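Local coordinates for protein dicer Related Helicase (Caenorhabditis elegans, PDB 6M6S) that probably uses ATP hydrolysis to act on RNA as a RIG-I-like helicase in RNA interference, its zinc-bearing C-terminal domain binding double-stranded RNA ends with a 5'-triphosphate, at residues D60-S65 / A79-G84; M13-S18 / A94-Q99; Y26-F31 / Y120-I125; L45-K50 / I143-V148. All blocks are in the same frame, centred on the assembly; numbering follows the deposited sequence.

Contact 1. Residues D60-S65 / A79-G84; sequences DNQPLS and AYKIRG. With nucleotides of chain C.
Gln62 and Lys81 form an antiparallel hydrogen-bonded pair: Gln62 N reaches Lys81 O at 2.9 Å, nearly straight (170°), and Lys81 N returns to Gln62 O at 3.0 Å. Leu64 N to Ala79 O (2.7 Å), Ala79 N to Ser65 O (2.8 Å) and Arg83 N to Asp60 O complete five backbone bonds along the hairpin of strands 61-69 and 75-82. The side chains of Gln62 and Lys81 run side by side, and both Gln62 OE1 and Lys81 NZ bond to Ser153 OG of helix 140-167; Gln62 NE2 takes Asn157. On the opposite sheet face, Pro63 CA lies over the Tyr80 ring in a CH-pi contact, 3.9 Å from its centroid. Asn61 OD1 comes to the ring's edge, 3.2 Å from Tyr80 CD2, with amide and ring planes 81° apart; this buried oxygen has no hydrogen-bond partner in the model. Asn61 ND2 gives a weak, bent bond (127°) to O2' of C12 in RNA chain C, 2.6 Å away, while Tyr80 OH bonds to N3 of a modified RNA base. One face thus meets the helix through polar groups and the other meets RNA, partly through a 2'-hydroxyl that DNA lacks.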
# COMPACT_ATOMS: atom_id res chain seq x y z
N ASP B 60 -14.29 -1.85 26.95
CA ASP B 60 -14.53 -2.97 26.06
C ASP B 60 -13.62 -3.00 24.84
O ASP B 60 -13.72 -3.91 24.01
CB ASP B 60 -15.98 -2.91 25.60
CG ASP B 60 -16.95 -3.19 26.73
OD1 ASP B 60 -17.24 -4.38 26.97
OD2 ASP B 60 -17.39 -2.23 27.40
N ASN B 61 -12.77 -2.00 24.71
CA ASN B 61 -11.90 -1.99 23.57
C ASN B 61 -10.68 -1.19 23.99
O ASN B 61 -10.67 0.02 23.85
CB ASN B 61 -12.61 -1.33 22.37
CG ASN B 61 -11.78 -1.37 21.13
OD1 ASN B 61 -10.58 -1.12 21.16
ND2 ASN B 61 -12.41 -1.72 20.02
N GLN B 62 -9.70 -1.85 24.61
CA GLN B 62 -8.52 -1.15 25.14
C GLN B 62 -7.31 -1.42 24.28
O GLN B 62 -6.90 -2.56 24.19
CB GLN B 62 -8.21 -1.68 26.57
CG GLN B 62 -9.42 -1.82 27.46
CD GLN B 62 -9.06 -2.24 28.87
OE1 GLN B 62 -7.97 -2.78 29.12
NE2 GLN B 62 -9.94 -1.93 29.81
N PRO B 63 -6.73 -0.39 23.62
CA PRO B 63 -5.45 -0.60 22.96
C PRO B 63 -4.37 -0.79 24.03
O PRO B 63 -4.25 0.07 24.90
CB PRO B 63 -5.20 0.72 22.21
CG PRO B 63 -6.64 1.42 22.19
CD PRO B 63 -7.15 1.03 23.55
N LEU B 64 -3.61 -1.90 24.00
CA LEU B 64 -2.65 -2.15 25.09
C LEU B 64 -1.19 -2.31 24.56
O LEU B 64 -0.69 -1.42 23.85
CB LEU B 64 -3.09 -3.34 25.92
CG LEU B 64 -4.46 -3.25 26.61
CD1 LEU B 64 -4.84 -4.62 27.24
CD2 LEU B 64 -4.42 -2.15 27.72
N SER B 65 -0.54 -3.45 24.84
CA SER B 65 0.91 -3.60 24.58
C SER B 65 1.26 -3.61 23.09
O SER B 65 0.45 -4.02 22.26
CB SER B 65 1.37 -4.93 25.18
OG SER B 65 0.80 -5.08 26.47
N ALA B 79 -1.58 -5.09 20.66
CA ALA B 79 -2.60 -5.99 21.19
C ALA B 79 -3.68 -5.16 21.88
O ALA B 79 -3.42 -4.05 22.36
CB ALA B 79 -1.95 -6.95 22.22
N TYR B 80 -4.91 -5.70 21.90
CA TYR B 80 -6.03 -5.04 22.54
C TYR B 80 -6.68 -6.01 23.50
O TYR B 80 -6.51 -7.24 23.36
CB TYR B 80 -7.10 -4.68 21.51
CG TYR B 80 -6.83 -3.48 20.59
CD1 TYR B 80 -5.80 -3.52 19.66
CD2 TYR B 80 -7.64 -2.36 20.63
CE1 TYR B 80 -5.56 -2.46 18.79
CE2 TYR B 80 -7.42 -1.28 19.75
CZ TYR B 80 -6.39 -1.35 18.86
OH TYR B 80 -6.19 -0.32 17.96
N LYS B 81 -7.45 -5.48 24.45
CA LYS B 81 -8.43 -6.28 25.20
C LYS B 81 -9.81 -5.89 24.69
O LYS B 81 -10.22 -4.71 24.83
CB LYS B 81 -8.33 -5.99 26.70
CG LYS B 81 -9.04 -6.99 27.58
CD LYS B 81 -9.05 -6.47 29.06
CE LYS B 81 -9.23 -7.53 30.06
NZ LYS B 81 -8.65 -7.13 31.40
N ILE B 82 -10.49 -6.84 24.05
CA ILE B 82 -11.78 -6.54 23.43
C ILE B 82 -12.79 -7.48 24.04
O ILE B 82 -12.58 -8.71 23.97
CB ILE B 82 -11.71 -6.75 21.92
CG1 ILE B 82 -10.72 -5.75 21.29
CG2 ILE B 82 -13.13 -6.62 21.28
CD1 ILE B 82 -10.90 -5.61 19.87
N ARG B 83 -13.82 -6.94 24.69
CA ARG B 83 -14.82 -7.74 25.38
C ARG B 83 -14.13 -8.72 26.35
O ARG B 83 -14.51 -9.90 26.45
CB ARG B 83 -15.73 -8.48 24.39
CG ARG B 83 -16.37 -7.63 23.32
CD ARG B 83 -17.90 -7.84 23.23
NE ARG B 83 -18.37 -8.78 22.20
CZ ARG B 83 -18.58 -8.48 20.91
NH1 ARG B 83 -18.33 -7.25 20.44
NH2 ARG B 83 -19.03 -9.41 20.06
N GLY B 84 -13.10 -8.24 27.04
CA GLY B 84 -12.42 -9.05 28.03
C GLY B 84 -11.41 -10.06 27.52
O GLY B 84 -10.87 -10.84 28.29
P C C 12 -19.58 3.63 19.82
OP1 C C 12 -20.66 2.80 20.44
OP2 C C 12 -19.20 4.88 20.50
O5' C C 12 -18.29 2.72 19.60
C5' C C 12 -18.41 1.38 19.15
C4' C C 12 -17.07 0.73 18.97
O4' C C 12 -16.26 1.51 18.07
C3' C C 12 -16.19 0.60 20.20
O3' C C 12 -16.60 -0.44 21.06
C2' C C 12 -14.84 0.35 19.58
O2' C C 12 -14.75 -1.01 19.16
C1' C C 12 -14.89 1.25 18.33
N1 C C 12 -14.18 2.52 18.58
C2 C C 12 -12.81 2.54 18.37
O2 C C 12 -12.27 1.50 17.93
N3 C C 12 -12.12 3.68 18.60
C4 C C 12 -12.76 4.75 19.08
N4 C C 12 -12.04 5.84 19.31
C5 C C 12 -14.16 4.75 19.33
C6 C C 12 -14.82 3.62 19.07

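Contact 2. Residues M13-S18 / A94-Q99; sequences MCSNCS and ALTFVQ. With ZN (zinc ion), chain F.
Ala94 opens the contact with its carbonyl, which accepts the backbone N-H of Ser15 at 2.9 Å (Ser15 N to Ala94 O), just past the end of strand 11-14. Leu95 follows as the non-hydrogen-bonded partner of Cys14: its CA-H faces Met13 O, while its side chain points away overall, though CD2 still brushes Met13 O, and packs on Phe21 and on Trp111 of helix 111-117. Thr96 pairs with Met13 in both directions, Met13 N to Thr96 O and Thr96 N to Met13 O each measuring 2.9 Å. Thr96 OG1 also meets Ser15 OG at 2.9 Å, either hydroxyl being a possible donor, but this link is doubtful because Ser15 has two modelled conformers. A water donates to Cys14 O and lies near Ser18 OG, with a weak link to Thr96 OG1. Val98 resumes the contact with CG2, 3.7 Å from Met13 CG; this touch depends on which of two methionine conformers is taken and is less certain.

The paired strand leads directly into the metal site. Cys14 SG, anti to its backbone N (chi1 -179°), binds the zinc ion at 2.4 Å, and Cys17 SG binds the same ion at 2.2 Å. Cys17 N donates to Cys14 SG across 3.6 Å, and Ser18 N bonds to Cys14 O, closing the CxxC turn. The turn is consistent with a zinc knuckle; Cys69 and Cys72 supply the second CxxC pair of the four-cysteine zinc site of the RIG-I-type C-terminal domain.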
# COMPACT_ATOMS: atom_id res chain seq x y z
N MET B 13 2.20 -12.31 6.23
CA MET B 13 3.62 -12.46 6.58
C MET B 13 4.18 -11.13 7.00
O MET B 13 3.69 -10.10 6.56
CB MET B 13 4.46 -12.85 5.38
CG MET B 13 3.75 -13.64 4.33
SD MET B 13 3.62 -15.30 4.92
CE MET B 13 5.28 -15.93 4.78
N CYS B 14 5.26 -11.19 7.78
CA CYS B 14 6.06 -10.00 8.13
C CYS B 14 6.68 -9.44 6.85
O CYS B 14 7.41 -10.15 6.14
CB CYS B 14 7.14 -10.39 9.13
SG CYS B 14 8.13 -8.95 9.63
N SER B 15 6.42 -8.17 6.57
CA SER B 15 6.95 -7.55 5.34
C SER B 15 8.47 -7.42 5.41
O SER B 15 9.15 -7.33 4.40
CB SER B 15 6.33 -6.18 5.08
OG SER B 15 4.97 -6.23 4.67
N ASN B 16 9.00 -7.37 6.62
CA ASN B 16 10.43 -7.25 6.86
C ASN B 16 11.26 -8.55 6.76
O ASN B 16 12.34 -8.56 6.15
CB ASN B 16 10.63 -6.55 8.21
CG ASN B 16 11.99 -5.96 8.37
OD1 ASN B 16 12.39 -5.06 7.59
ND2 ASN B 16 12.75 -6.45 9.35
N CYS B 17 10.78 -9.65 7.34
CA CYS B 17 11.53 -10.91 7.31
C CYS B 17 10.79 -12.12 6.68
O CYS B 17 11.37 -13.20 6.65
CB CYS B 17 11.99 -11.32 8.71
SG CYS B 17 10.62 -11.87 9.80
N SER B 18 9.55 -11.94 6.20
CA SER B 18 8.74 -13.02 5.59
C SER B 18 8.27 -14.13 6.51
O SER B 18 7.84 -15.16 6.04
CB SER B 18 9.45 -13.69 4.40
OG SER B 18 9.77 -12.68 3.47
N ALA B 94 2.64 -3.50 8.09
CA ALA B 94 3.72 -4.37 8.44
C ALA B 94 3.59 -5.72 7.76
O ALA B 94 4.47 -6.57 7.96
CB ALA B 94 3.62 -4.62 9.96
N LEU B 95 2.54 -5.85 6.94
CA LEU B 95 2.17 -7.15 6.34
C LEU B 95 2.40 -7.23 4.83
O LEU B 95 2.21 -6.25 4.08
CB LEU B 95 0.70 -7.44 6.57
CG LEU B 95 0.31 -7.62 8.05
CD1 LEU B 95 -1.17 -7.90 8.09
CD2 LEU B 95 1.12 -8.76 8.72
N THR B 96 2.80 -8.43 4.40
CA THR B 96 2.71 -8.81 3.00
C THR B 96 1.71 -9.94 2.96
O THR B 96 1.77 -10.90 3.76
CB THR B 96 4.06 -9.26 2.48
OG1 THR B 96 4.95 -8.12 2.48
CG2 THR B 96 3.97 -9.68 1.01
N PHE B 97 0.74 -9.88 2.03
CA PHE B 97 -0.23 -10.96 1.84
C PHE B 97 0.25 -11.86 0.71
O PHE B 97 0.61 -11.37 -0.36
CB PHE B 97 -1.58 -10.37 1.51
CG PHE B 97 -2.12 -9.48 2.59
CD1 PHE B 97 -2.88 -10.00 3.62
CD2 PHE B 97 -1.84 -8.14 2.59
CE1 PHE B 97 -3.34 -9.16 4.62
CE2 PHE B 97 -2.29 -7.29 3.59
CZ PHE B 97 -3.08 -7.85 4.60
N VAL B 98 0.29 -13.17 0.98
CA VAL B 98 0.81 -14.06 -0.08
C VAL B 98 -0.25 -15.08 -0.45
O VAL B 98 -0.80 -15.75 0.46
CB VAL B 98 2.06 -14.78 0.41
CG1 VAL B 98 2.44 -15.91 -0.58
CG2 VAL B 98 3.19 -13.77 0.71
N GLN B 99 -0.52 -15.25 -1.74
CA GLN B 99 -1.37 -16.35 -2.21
C GLN B 99 -0.43 -17.42 -2.73
O GLN B 99 0.12 -17.32 -3.81
CB GLN B 99 -2.31 -15.89 -3.33
CG GLN B 99 -3.68 -16.60 -3.26
CD GLN B 99 -3.55 -18.13 -3.35
OE1 GLN B 99 -2.92 -18.64 -4.27
NE2 GLN B 99 -4.13 -18.86 -2.39
ZN ZN F . 9.75 -10.16 10.93
O HOH W 1 7.37 -10.44 3.35

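Contact 3. Residues Y26-F31 / Y120-I125; sequences YIKKVF and YISEAI. With nucleotides of chain C.
Lys29 and Ser122 join the segments through a straight backbone bond, Lys29 N to Ser122 O at 2.8 Å (167°), and Ala124 N returns to Lys29 O at 2.9 Å; Lys29 thereby brackets Glu123, its parallel partner. The Lys29 side chain crosses that of Ile121 at about a right angle, CG lying 3.6 Å from Ile121 CG2. The bend at chi3 (-81°) puts CE 3.5 Å from Ile121 O. The Lys29 ammonium forms a salt bridge with Glu115, whereas Glu123 OE2 stays 4.6 Å from Lys29 NZ, beyond salt-bridge range. An alanine at Lys29 would probably leave Glu115 without this ionic mate and uncover part of Ile121 CG2. Where direct bonding stops, a water links Ile27 O to Ser122 N; another donates to both Lys29 O and Ala124 O, beside the direct Ala124 N bond. Val30 CG2 packs 3.7 Å from Ala124 CB. Just beyond the strand, one face of the Phe31 ring meets the sugar of C12 in RNA chain C, CG to C4' being 3.5 Å. Farther out, Trp111 of helix 111-117 covers Ile27 and Ile121, Phe129 of helix 126-132 packs on Val30 and Ala124, and strand 27-30 runs between 122-123 and antiparallel 33-36.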
# COMPACT_ATOMS: atom_id res chain seq x y z
N TYR B 26 -8.50 -16.08 9.60
CA TYR B 26 -8.57 -15.79 11.05
C TYR B 26 -8.74 -14.32 11.35
O TYR B 26 -8.78 -13.93 12.52
CB TYR B 26 -7.35 -16.35 11.81
CG TYR B 26 -7.34 -17.85 11.77
CD1 TYR B 26 -8.23 -18.57 12.53
CD2 TYR B 26 -6.49 -18.53 10.90
CE1 TYR B 26 -8.25 -19.93 12.45
CE2 TYR B 26 -6.51 -19.90 10.82
CZ TYR B 26 -7.38 -20.59 11.59
OH TYR B 26 -7.40 -21.96 11.51
N ILE B 27 -8.78 -13.46 10.34
CA ILE B 27 -8.93 -12.05 10.62
C ILE B 27 -10.42 -11.75 10.62
O ILE B 27 -11.15 -12.14 9.69
CB ILE B 27 -8.34 -11.20 9.50
CG1 ILE B 27 -6.85 -11.52 9.34
CG2 ILE B 27 -8.52 -9.68 9.77
CD1 ILE B 27 -5.95 -11.24 10.56
N LYS B 28 -10.90 -11.09 11.67
CA LYS B 28 -12.35 -10.78 11.78
C LYS B 28 -12.40 -9.38 12.37
O LYS B 28 -11.46 -8.98 13.10
CB LYS B 28 -13.03 -11.74 12.74
CG LYS B 28 -13.05 -13.16 12.18
CD LYS B 28 -13.15 -14.13 13.27
CE LYS B 28 -12.62 -15.47 12.83
NZ LYS B 28 -13.59 -16.16 11.98
N LYS B 29 -13.42 -8.59 11.99
CA LYS B 29 -13.51 -7.20 12.41
C LYS B 29 -14.38 -6.99 13.63
O LYS B 29 -15.48 -7.58 13.74
CB LYS B 29 -14.20 -6.38 11.32
CG LYS B 29 -13.58 -6.46 9.98
CD LYS B 29 -14.41 -5.58 9.00
CE LYS B 29 -15.66 -6.23 8.47
NZ LYS B 29 -16.07 -5.43 7.29
N VAL B 30 -13.96 -6.07 14.50
CA VAL B 30 -14.81 -5.59 15.55
C VAL B 30 -14.88 -4.07 15.39
O VAL B 30 -13.90 -3.38 15.69
CB VAL B 30 -14.24 -5.95 16.91
CG1 VAL B 30 -15.19 -5.43 18.02
CG2 VAL B 30 -14.05 -7.47 16.99
N PHE B 31 -16.00 -3.56 14.90
CA PHE B 31 -16.12 -2.12 14.64
C PHE B 31 -14.89 -1.53 13.94
O PHE B 31 -14.25 -0.56 14.41
CB PHE B 31 -16.41 -1.38 15.94
CG PHE B 31 -17.77 -1.68 16.52
CD1 PHE B 31 -18.89 -1.06 16.00
CD2 PHE B 31 -17.92 -2.58 17.55
CE1 PHE B 31 -20.18 -1.33 16.53
CE2 PHE B 31 -19.18 -2.86 18.09
CZ PHE B 31 -20.31 -2.23 17.58
N TYR B 120 -12.69 -11.64 1.60
CA TYR B 120 -13.74 -11.26 2.52
C TYR B 120 -13.30 -11.37 3.99
O TYR B 120 -12.63 -12.36 4.38
CB TYR B 120 -14.90 -12.22 2.25
CG TYR B 120 -15.97 -12.25 3.28
CD1 TYR B 120 -16.92 -11.25 3.38
CD2 TYR B 120 -16.03 -13.30 4.15
CE1 TYR B 120 -17.93 -11.32 4.34
CE2 TYR B 120 -17.02 -13.37 5.12
CZ TYR B 120 -17.97 -12.37 5.21
OH TYR B 120 -18.96 -12.49 6.20
N ILE B 121 -13.67 -10.38 4.82
CA ILE B 121 -13.39 -10.41 6.26
C ILE B 121 -14.73 -10.27 6.96
O ILE B 121 -15.48 -9.29 6.75
CB ILE B 121 -12.42 -9.25 6.67
CG1 ILE B 121 -11.11 -9.46 5.93
CG2 ILE B 121 -12.18 -9.24 8.20
CD1 ILE B 121 -10.07 -8.37 6.16
N SER B 122 -15.07 -11.23 7.80
CA SER B 122 -16.37 -11.19 8.48
C SER B 122 -16.31 -10.28 9.75
O SER B 122 -15.22 -10.01 10.31
CB SER B 122 -16.80 -12.62 8.86
OG SER B 122 -15.96 -13.15 9.88
N GLU B 123 -17.47 -9.83 10.23
CA GLU B 123 -17.52 -9.23 11.57
C GLU B 123 -17.52 -10.32 12.63
O GLU B 123 -18.28 -11.30 12.53
CB GLU B 123 -18.79 -8.38 11.69
CG GLU B 123 -18.81 -7.34 10.56
CD GLU B 123 -19.93 -6.33 10.63
OE1 GLU B 123 -21.00 -6.65 11.23
OE2 GLU B 123 -19.75 -5.23 10.03
N ALA B 124 -16.67 -10.17 13.65
CA ALA B 124 -16.57 -11.14 14.74
C ALA B 124 -17.88 -11.38 15.44
O ALA B 124 -18.69 -10.45 15.58
CB ALA B 124 -15.53 -10.64 15.79
N ILE B 125 -18.12 -12.63 15.81
CA ILE B 125 -19.29 -13.00 16.59
C ILE B 125 -18.78 -13.59 17.90
O ILE B 125 -17.59 -13.85 18.06
CB ILE B 125 -20.13 -14.11 15.89
CG1 ILE B 125 -19.26 -15.33 15.54
CG2 ILE B 125 -20.79 -13.58 14.63
CD1 ILE B 125 -20.10 -16.53 15.06
P C C 12 -19.58 3.63 19.82
OP1 C C 12 -20.66 2.80 20.44
OP2 C C 12 -19.20 4.88 20.50
O5' C C 12 -18.29 2.72 19.60
C5' C C 12 -18.41 1.38 19.15
C4' C C 12 -17.07 0.73 18.97
O4' C C 12 -16.26 1.51 18.07
C3' C C 12 -16.19 0.60 20.20
O3' C C 12 -16.60 -0.44 21.06
C2' C C 12 -14.84 0.35 19.58
O2' C C 12 -14.75 -1.01 19.16
C1' C C 12 -14.89 1.25 18.33
N1 C C 12 -14.18 2.52 18.58
C2 C C 12 -12.81 2.54 18.37
O2 C C 12 -12.27 1.50 17.93
N3 C C 12 -12.12 3.68 18.60
C4 C C 12 -12.76 4.75 19.08
N4 C C 12 -12.04 5.84 19.31
C5 C C 12 -14.16 4.75 19.33
C6 C C 12 -14.82 3.62 19.07
O HOH W 2 -13.07 -13.43 8.21
O HOH W 3 -14.83 -15.40 9.08
O HOH W 4 -17.92 -8.28 6.55
O HOH W 5 -17.97 -7.62 15.81

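Contact 4. Residues L45-K50 / I143-V148; sequences LHVESK and IEKKIV
Lys145 NZ is gripped by two backbone carbonyls, Leu45 O across the contact and Trp42 O in the preceding loop. The modelled 2.5 Å between Lys145 NZ and Leu45 O is very short for a hydrogen bond, so its exact length is doubtful. The side chain runs out to CE nearly extended, and a turn at chi4 (-75°) swings NZ to the carbonyl. On the way it passes Val47, whose CG2 lies 3.9 Å from Lys145 CG, so the aliphatic part of the lysine serves as an apolar surface. An alanine at Lys145 would remove everything beyond CB, probably leaving Leu45 O and Trp42 O without their shared donor and one side of Val47 less covered.

This packing lays the long C-terminal helix 140-167 beside strand 45-48, an outer strand of the antiparallel sheet that continues with 61-69. The local strand and helix axes approach to 8.1 Å with their directions 34° apart. One turn along the helix, Val148 lies alongside Val47, the two side chains pointing opposite ways, with the CG1 methyls 3.8 Å apart. Val148 CG1, anti to its backbone N (chi1 171°), also comes within 3.6 Å of Ser49 N and touches Ser49 CB. The serine's hydroxyl is taken by Asp152, farther along the same helix, and Ser65 of the adjacent strand touches both valines. His46 points away from the helix: NE2 bonds to Phe70 O, and its ring stacks on that of Phe70, which directly follows the zinc ligand Cys69.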
# COMPACT_ATOMS: atom_id res chain seq x y z
N LEU B 45 4.59 -13.78 18.05
CA LEU B 45 4.62 -12.38 18.45
C LEU B 45 5.32 -12.20 19.79
O LEU B 45 5.07 -12.95 20.76
CB LEU B 45 3.22 -11.82 18.59
CG LEU B 45 2.35 -11.93 17.34
CD1 LEU B 45 0.96 -11.55 17.67
CD2 LEU B 45 2.92 -10.95 16.23
N HIS B 46 6.17 -11.17 19.89
CA HIS B 46 6.59 -10.71 21.22
C HIS B 46 5.65 -9.58 21.67
O HIS B 46 5.22 -8.72 20.86
CB HIS B 46 8.03 -10.13 21.24
CG HIS B 46 9.11 -11.12 20.88
ND1 HIS B 46 9.62 -12.05 21.78
CD2 HIS B 46 9.82 -11.29 19.73
CE1 HIS B 46 10.55 -12.77 21.19
NE2 HIS B 46 10.71 -12.33 19.95
N VAL B 47 5.38 -9.54 22.97
CA VAL B 47 4.46 -8.57 23.53
C VAL B 47 5.28 -7.67 24.42
O VAL B 47 5.93 -8.15 25.37
CB VAL B 47 3.33 -9.31 24.33
CG1 VAL B 47 2.48 -8.33 25.10
CG2 VAL B 47 2.51 -10.24 23.42
N GLU B 48 5.29 -6.36 24.11
CA GLU B 48 6.18 -5.41 24.78
C GLU B 48 5.34 -4.25 25.38
O GLU B 48 4.60 -3.60 24.64
CB GLU B 48 7.23 -4.88 23.81
CG GLU B 48 8.25 -3.99 24.49
CD GLU B 48 9.41 -4.77 25.21
OE1 GLU B 48 9.48 -6.03 25.16
OE2 GLU B 48 10.26 -4.10 25.82
N SER B 49 5.45 -3.98 26.69
CA SER B 49 4.65 -2.91 27.27
C SER B 49 4.96 -1.55 26.64
O SER B 49 6.10 -1.28 26.30
CB SER B 49 4.92 -2.84 28.78
OG SER B 49 4.31 -1.67 29.33
N LYS B 50 3.96 -0.68 26.48
CA LYS B 50 4.25 0.67 25.93
C LYS B 50 4.68 1.73 26.95
O LYS B 50 5.28 2.77 26.60
CB LYS B 50 3.06 1.21 25.12
CG LYS B 50 2.97 0.66 23.73
CD LYS B 50 1.93 1.38 22.89
CE LYS B 50 2.35 2.81 22.58
NZ LYS B 50 1.34 3.48 21.72
N ILE B 143 2.24 -17.31 29.29
CA ILE B 143 1.89 -16.64 30.56
C ILE B 143 2.66 -15.34 30.72
O ILE B 143 2.11 -14.32 31.20
CB ILE B 143 2.08 -17.57 31.80
CG1 ILE B 143 0.96 -18.56 31.79
CG2 ILE B 143 1.96 -16.78 33.05
CD1 ILE B 143 -0.31 -17.88 32.06
N GLU B 144 3.92 -15.34 30.27
CA GLU B 144 4.72 -14.14 30.38
C GLU B 144 4.11 -13.03 29.50
O GLU B 144 4.13 -11.88 29.94
CB GLU B 144 6.13 -14.38 29.93
CG GLU B 144 6.85 -15.36 30.85
CD GLU B 144 8.33 -15.38 30.58
OE1 GLU B 144 8.71 -15.41 29.38
OE2 GLU B 144 9.10 -15.35 31.56
N LYS B 145 3.57 -13.38 28.34
CA LYS B 145 2.87 -12.38 27.51
C LYS B 145 1.60 -11.90 28.22
O LYS B 145 1.23 -10.71 28.19
CB LYS B 145 2.49 -13.00 26.16
CG LYS B 145 3.66 -13.45 25.30
CD LYS B 145 3.07 -14.29 24.14
CE LYS B 145 4.11 -15.22 23.53
NZ LYS B 145 5.07 -14.53 22.69
N LYS B 146 0.86 -12.83 28.80
CA LYS B 146 -0.40 -12.47 29.47
C LYS B 146 -0.12 -11.49 30.62
O LYS B 146 -0.93 -10.60 30.87
CB LYS B 146 -1.11 -13.70 30.02
CG LYS B 146 -2.60 -13.47 30.41
CD LYS B 146 -3.18 -14.72 31.13
CE LYS B 146 -4.24 -14.38 32.17
NZ LYS B 146 -3.71 -13.91 33.54
N ILE B 147 1.00 -11.69 31.34
CA ILE B 147 1.36 -10.82 32.45
C ILE B 147 1.60 -9.38 32.00
O ILE B 147 1.13 -8.47 32.68
CB ILE B 147 2.54 -11.38 33.21
CG1 ILE B 147 2.03 -12.59 33.99
CG2 ILE B 147 3.11 -10.35 34.22
CD1 ILE B 147 3.16 -13.47 34.56
N VAL B 148 2.26 -9.21 30.84
CA VAL B 148 2.52 -7.92 30.25
C VAL B 148 1.20 -7.28 29.90
O VAL B 148 0.97 -6.10 30.24
CB VAL B 148 3.47 -7.99 29.03
CG1 VAL B 148 3.56 -6.64 28.29
CG2 VAL B 148 4.89 -8.37 29.43

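Overall arrangement
From the N terminus, residues 13-18, 26-31 and 45-50 come in turn, and each awaits a later partner. The hairpin of contact 1 (60-65 with 79-84) closes first and locally, nested inside the loops of the other three. Residues 94-99 then close contact 2, 120-125 close contact 3 and 143-148 close contact 4, in the same order as their first halves, so these three loops cross one another pairwise. Contact 2 builds the sheet beside the zinc site, contact 3 the small mixed sheet, and contact 4 brings in the C-terminal helix. Contact 1 touches contact 3 through Ile82 and Val30, and contact 4 through Ser65, whose strand neighbours 45-48.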